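2-(hydroxymethyl)glutarate dehydrogenase (Eubacterium barkeri, PDB 3CKY) catalyses the reversible, NAD-dependent interconversion of 2-formylglutarate and (S)-2-hydroxymethylglutarate, a step in the fermentation of nicotinate. Local coordinates at residues E224-S229 / R279-A284. Residues are numbered along the deposited sequence; the frame is centred on the assembly and turned at random.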
# COMPACT_ATOMS: atom_id res chain seq x y z
N GLU A 224 23.70 13.85 5.93
CA GLU A 224 25.02 14.35 5.66
C GLU A 224 26.02 13.23 5.38
O GLU A 224 26.77 13.28 4.40
CB GLU A 224 25.46 15.19 6.85
CG GLU A 224 26.64 16.08 6.56
CD GLU A 224 26.86 17.13 7.64
OE1 GLU A 224 25.83 17.73 8.08
OE2 GLU A 224 28.05 17.35 8.01
N LYS A 225 26.02 12.19 6.21
CA LYS A 225 27.03 11.14 6.12
C LYS A 225 26.92 10.26 4.87
O LYS A 225 27.96 9.87 4.32
CB LYS A 225 27.00 10.26 7.37
CG LYS A 225 28.15 9.26 7.43
CD LYS A 225 28.12 8.41 8.69
CE LYS A 225 29.16 7.28 8.60
NZ LYS A 225 29.04 6.29 9.73
N PHE A 226 25.70 9.95 4.45
CA PHE A 226 25.47 9.01 3.36
C PHE A 226 24.87 9.65 2.11
O PHE A 226 25.40 9.48 1.02
CB PHE A 226 24.55 7.86 3.81
CG PHE A 226 25.13 7.04 4.94
CD1 PHE A 226 25.98 5.97 4.69
CD2 PHE A 226 24.82 7.35 6.26
CE1 PHE A 226 26.51 5.22 5.73
CE2 PHE A 226 25.35 6.59 7.32
CZ PHE A 226 26.20 5.53 7.05
N ILE A 227 23.75 10.34 2.27
CA ILE A 227 22.99 10.86 1.15
C ILE A 227 23.79 11.97 0.48
O ILE A 227 24.09 11.88 -0.69
CB ILE A 227 21.58 11.39 1.58
CG1 ILE A 227 20.71 10.22 2.05
CG2 ILE A 227 20.88 12.11 0.44
CD1 ILE A 227 19.41 10.65 2.78
N MET A 228 24.15 13.00 1.23
CA MET A 228 24.86 14.15 0.62
C MET A 228 26.28 13.81 0.17
O MET A 228 26.80 14.41 -0.77
CB MET A 228 24.85 15.34 1.54
CG MET A 228 23.48 15.87 1.76
SD MET A 228 23.46 17.36 2.76
CE MET A 228 24.24 18.51 1.59
N SER A 229 26.91 12.84 0.84
CA SER A 229 28.22 12.36 0.45
C SER A 229 28.15 11.46 -0.77
O SER A 229 29.10 11.39 -1.53
CB SER A 229 28.88 11.57 1.60
OG SER A 229 28.39 10.24 1.70
N ARG A 279 23.22 -4.39 0.20
CA ARG A 279 24.39 -4.33 1.09
C ARG A 279 24.84 -2.90 1.42
O ARG A 279 25.67 -2.70 2.30
CB ARG A 279 25.56 -5.09 0.45
CG ARG A 279 25.33 -6.58 0.34
CD ARG A 279 25.52 -7.24 1.68
NE ARG A 279 24.33 -7.17 2.54
CZ ARG A 279 24.34 -7.17 3.88
NH1 ARG A 279 23.19 -7.12 4.54
NH2 ARG A 279 25.49 -7.21 4.57
N GLU A 280 24.28 -1.92 0.72
CA GLU A 280 24.56 -0.53 1.03
C GLU A 280 23.71 -0.08 2.21
O GLU A 280 22.69 -0.72 2.52
CB GLU A 280 24.24 0.33 -0.19
CG GLU A 280 25.10 -0.01 -1.39
CD GLU A 280 24.93 0.91 -2.58
OE1 GLU A 280 25.55 0.61 -3.62
OE2 GLU A 280 24.21 1.93 -2.52
N ASP A 281 24.10 1.01 2.86
CA ASP A 281 23.30 1.59 3.91
C ASP A 281 21.90 1.80 3.36
O ASP A 281 21.70 2.08 2.17
CB ASP A 281 23.88 2.92 4.40
CG ASP A 281 23.02 3.57 5.46
OD1 ASP A 281 23.08 3.13 6.62
OD2 ASP A 281 22.26 4.51 5.12
N MET A 282 20.92 1.65 4.25
CA MET A 282 19.53 1.72 3.86
C MET A 282 19.09 3.06 3.27
O MET A 282 18.12 3.10 2.57
CB MET A 282 18.63 1.30 5.03
CG MET A 282 18.88 1.98 6.40
SD MET A 282 17.81 3.36 6.77
CE MET A 282 18.78 4.67 6.10
N SER A 283 19.83 4.15 3.52
CA SER A 283 19.49 5.45 2.95
C SER A 283 19.71 5.49 1.44
O SER A 283 19.19 6.39 0.76
CB SER A 283 20.30 6.57 3.62
OG SER A 283 21.71 6.40 3.47
N ALA A 284 20.47 4.52 0.92
CA ALA A 284 20.63 4.32 -0.53
C ALA A 284 19.30 4.01 -1.22
O ALA A 284 19.23 4.05 -2.42
CB ALA A 284 21.65 3.20 -0.82
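With CG of Phe-226 opposite its own carbonyl carbon (chi1 -61°) and CG of Asp-281 opposite its own backbone N (chi1 177°), the phenyl ring and the carboxylate are brought face to face. Their planes lie only 10° apart, and Asp-281 CG sits 3.8 Å above the ring plane, over its centre. Asp-281 CB packs along the near side of the ring, 3.7 Å from Phe-226 CD1; the flat phenyl offers a broad face to both. On the other face lies the aliphatic part of Lys-225, whose CG is offset toward the rim, so the phenylalanine is sandwiched between a carboxylate and a methylene chain.

An acid can be buried against an aromatic ring because its oxygens have partners. Aspartate is short enough for OD2 to accept hydrogen bonds from Ser-283 N at 2.9 Å, closing an Asx turn, and from Ser-283 OG at 2.6 Å. Asp-281 OD2 offers its anti lone pair to the hydroxyl, whereas the N-H comes from above the carboxylate plane; OD1 bonds to Phe-236 N and forms a salt bridge with Lys-222. Serine suits its place by being small and a donor: OG also rests 3.2 Å from Phe-226 CB, while Ser-283 CB touches the apolar Ile-227 at CG1, 4.0 Å away. Were Asp-281 replaced by alanine, the loss of the carboxylate would probably leave Ser-283 N and OG without their acceptor and Lys-222 without this opposite charge, undo the Asx turn and take away the group stacked over the ring centre.

This plain structural packing lies in the helical C-terminal domain, away from the residues thought to bind NAD and to catalyse the reaction. It joins Phe-226 and Ile-227 of helix 217-228 to the loop between helices 260-274 and 286-293, which enters a short 3-10 segment here. Met-185 of the long helix 169-197 touches both Ile-227 and Ser-283, bringing a third element of the domain against the contact.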